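Teicoplanin pseudoaglycone deacetylase ORF2 (Actinoplanes teichomyceticus, PDB 3DFM) probably acts as a zinc-dependent deacetylase of the PIG-L family, removing the N-acetyl group from a sugar of the teicoplanin pseudoaglycone. Local coordinates at residues V153-I158 against W185-Y190. Residues are numbered along the deposited sequence; the frame is centred on the assembly and turned at random.
With ZN (zinc ion), chain E; SO4 (sulfate ion), chain G.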
loop_
_atom_site.group_PDB
_atom_site.type_symbol
_atom_site.label_atom_id
_atom_site.label_comp_id
_atom_site.label_asym_id
_atom_site.label_seq_id
_atom_site.Cartn_x
_atom_site.Cartn_y
_atom_site.Cartn_z
ATOM N N VAL A 153 -3.669 -10.001 3.101
ATOM C CA VAL A 153 -3.127 -9.604 1.800
ATOM C C VAL A 153 -2.375 -8.285 1.981
ATOM O O VAL A 153 -2.822 -7.406 2.712
ATOM C CB VAL A 153 -4.220 -9.461 0.709
ATOM C CG1 VAL A 153 -3.577 -9.151 -0.663
ATOM C CG2 VAL A 153 -5.049 -10.737 0.597
ATOM N N THR A 154 -1.212 -8.172 1.349
ATOM C CA THR A 154 -0.433 -6.940 1.423
ATOM C C THR A 154 0.324 -6.748 0.091
ATOM O O THR A 154 0.061 -7.477 -0.861
ATOM C CB THR A 154 0.494 -6.908 2.686
ATOM O OG1 THR A 154 0.961 -5.573 2.907
ATOM C CG2 THR A 154 1.663 -7.841 2.533
ATOM N N CYS A 155 1.211 -5.761 0.018
ATOM C CA CYS A 155 1.845 -5.375 -1.261
ATOM C C CYS A 155 3.078 -6.208 -1.591
ATOM O O CYS A 155 3.840 -6.555 -0.703
ATOM C CB CYS A 155 2.247 -3.892 -1.213
ATOM S SG CYS A 155 3.409 -3.471 0.095
ATOM N N ALA A 156 3.301 -6.491 -2.870
ATOM C CA ALA A 156 4.517 -7.166 -3.302
ATOM C C ALA A 156 5.737 -6.234 -3.257
ATOM O O ALA A 156 6.883 -6.695 -3.231
ATOM C CB ALA A 156 4.322 -7.754 -4.707
ATOM N N ALA A 157 5.480 -4.926 -3.200
ATOM C CA ALA A 157 6.510 -3.871 -3.275
ATOM C C ALA A 157 7.199 -3.850 -4.647
ATOM O O ALA A 157 8.380 -3.512 -4.775
ATOM C CB ALA A 157 7.536 -3.972 -2.124
ATOM N N ILE A 158 6.446 -4.225 -5.669
ATOM C CA ILE A 158 6.852 -3.964 -7.043
ATOM C C ILE A 158 7.035 -2.459 -7.130
ATOM O O ILE A 158 6.167 -1.696 -6.694
ATOM C CB ILE A 158 5.789 -4.462 -8.058
ATOM C CG1 ILE A 158 5.849 -5.992 -8.176
ATOM C CG2 ILE A 158 5.972 -3.794 -9.433
ATOM C CD1 ILE A 158 4.565 -6.624 -8.674
ATOM N N TRP A 185 -0.431 -8.583 -3.393
ATOM C CA TRP A 185 -1.019 -7.984 -4.582
ATOM C C TRP A 185 0.053 -7.324 -5.447
ATOM O O TRP A 185 1.113 -6.953 -4.960
ATOM C CB TRP A 185 -2.112 -6.971 -4.220
ATOM C CG TRP A 185 -1.695 -5.721 -3.446
ATOM C CD1 TRP A 185 -0.816 -4.732 -3.850
ATOM C CD2 TRP A 185 -2.210 -5.304 -2.178
ATOM N NE1 TRP A 185 -0.732 -3.756 -2.883
ATOM C CE2 TRP A 185 -1.587 -4.078 -1.852
ATOM C CE3 TRP A 185 -3.142 -5.854 -1.276
ATOM C CZ2 TRP A 185 -1.859 -3.392 -0.655
ATOM C CZ3 TRP A 185 -3.406 -5.170 -0.078
ATOM C CH2 TRP A 185 -2.762 -3.957 0.219
ATOM N N GLU A 186 -0.240 -7.195 -6.734
ATOM C CA GLU A 186 0.634 -6.490 -7.646
ATOM C C GLU A 186 0.417 -4.998 -7.446
ATOM O O GLU A 186 -0.697 -4.504 -7.657
ATOM C CB GLU A 186 0.289 -6.892 -9.077
ATOM C CG GLU A 186 1.112 -6.177 -10.125
ATOM C CD GLU A 186 0.681 -6.532 -11.541
ATOM O OE1 GLU A 186 -0.540 -6.658 -11.802
ATOM O OE2 GLU A 186 1.576 -6.673 -12.393
ATOM N N ASP A 187 1.473 -4.292 -7.042
ATOM C CA ASP A 187 1.387 -2.848 -6.745
ATOM C C ASP A 187 0.975 -2.036 -7.970
ATOM O O ASP A 187 1.645 -2.095 -9.007
ATOM C CB ASP A 187 2.726 -2.306 -6.228
ATOM C CG ASP A 187 3.293 -3.119 -5.066
ATOM O OD1 ASP A 187 3.464 -2.555 -3.966
ATOM O OD2 ASP A 187 3.554 -4.320 -5.258
ATOM N N LEU A 188 -0.112 -1.271 -7.849
ATOM C CA LEU A 188 -0.546 -0.378 -8.931
ATOM C C LEU A 188 -0.592 1.075 -8.470
ATOM O O LEU A 188 -0.908 1.342 -7.305
ATOM C CB LEU A 188 -1.909 -0.809 -9.477
ATOM C CG LEU A 188 -2.040 -2.191 -10.111
ATOM C CD1 LEU A 188 -3.507 -2.447 -10.451
ATOM C CD2 LEU A 188 -1.155 -2.340 -11.334
ATOM N N PRO A 189 -0.302 2.031 -9.378
ATOM C CA PRO A 189 0.040 1.836 -10.791
ATOM C C PRO A 189 1.498 1.426 -11.061
ATOM O O PRO A 189 1.877 1.302 -12.227
ATOM C CB PRO A 189 -0.260 3.208 -11.413
ATOM C CG PRO A 189 -0.006 4.174 -10.340
ATOM C CD PRO A 189 -0.343 3.461 -9.022
ATOM N N TYR A 190 2.288 1.199 -10.010
ATOM C CA TYR A 190 3.702 0.836 -10.144
ATOM C C TYR A 190 3.974 -0.199 -11.233
ATOM O O TYR A 190 4.891 -0.008 -12.047
ATOM C CB TYR A 190 4.274 0.313 -8.819
ATOM C CG TYR A 190 4.383 1.345 -7.720
ATOM C CD1 TYR A 190 5.581 2.029 -7.502
ATOM C CD2 TYR A 190 3.294 1.635 -6.891
ATOM C CE1 TYR A 190 5.694 2.979 -6.503
ATOM C CE2 TYR A 190 3.404 2.591 -5.874
ATOM C CZ TYR A 190 4.611 3.249 -5.692
ATOM O OH TYR A 190 4.762 4.182 -4.701
HETATM ZN ZN ZN E . 0.900 -7.274 -14.216
HETATM S S SO4 G . 1.503 5.630 -3.496
HETATM O O1 SO4 G . 0.640 5.144 -4.543
HETATM O O2 SO4 G . 0.790 5.894 -2.260
HETATM O O3 SO4 G . 2.594 4.690 -3.410
HETATM O O4 SO4 G . 2.152 6.896 -3.788
HETATM O O HOH W 1 1.058 -9.782 -13.968
#
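The indole of W185 lies over the backbone of 154-155, with C155 CA 3.7 Å from the centroid of its five-membered ring in a CH-pi contact. T154 O sits above the same face, toward the rim, and V153 CG1 comes within 3.4 Å of W185 CE3. The ring folds back because CG stands between the backbone N and carbonyl carbon (chi1 64°). Beneath it the C-terminal ends of parallel strands 151-155 and 182-185, a beta-alpha-beta crossover through helix 162-177, are joined by two backbone hydrogen bonds, W185 N to T154 O (2.8 Å) and A156 N to W185 O (3.1 Å). Putting an alanine at W185 would probably open a gap between this strand pair and A20, S23 and F24 of helix 19-33, and leave V153 CG1 without its aromatic neighbour.

Past the strand ends, D187 turns its carboxylate into the bend at 156-158. OD2 takes a weak hydrogen bond from I158 N (2.9 Å, 141° at the hydrogen) and lies 2.9 Å from A157 N, while OD1 accepts a bond from H164 ND1. I158 packs on E186, its CD1 3.8 Å from E186 CG; the extended E186 chain carries OE2 to a zinc ion shared with H250. Well away from this zinc, Y190 OH donates to sulfate O3, which lies at the ring edge.

H164 itself binds another zinc, so D187 is a second-shell residue: its carboxylate ties the bend after strand 151-155 to a metal ligand, and its negative charge would probably make the H164 imidazole a stronger electron donor.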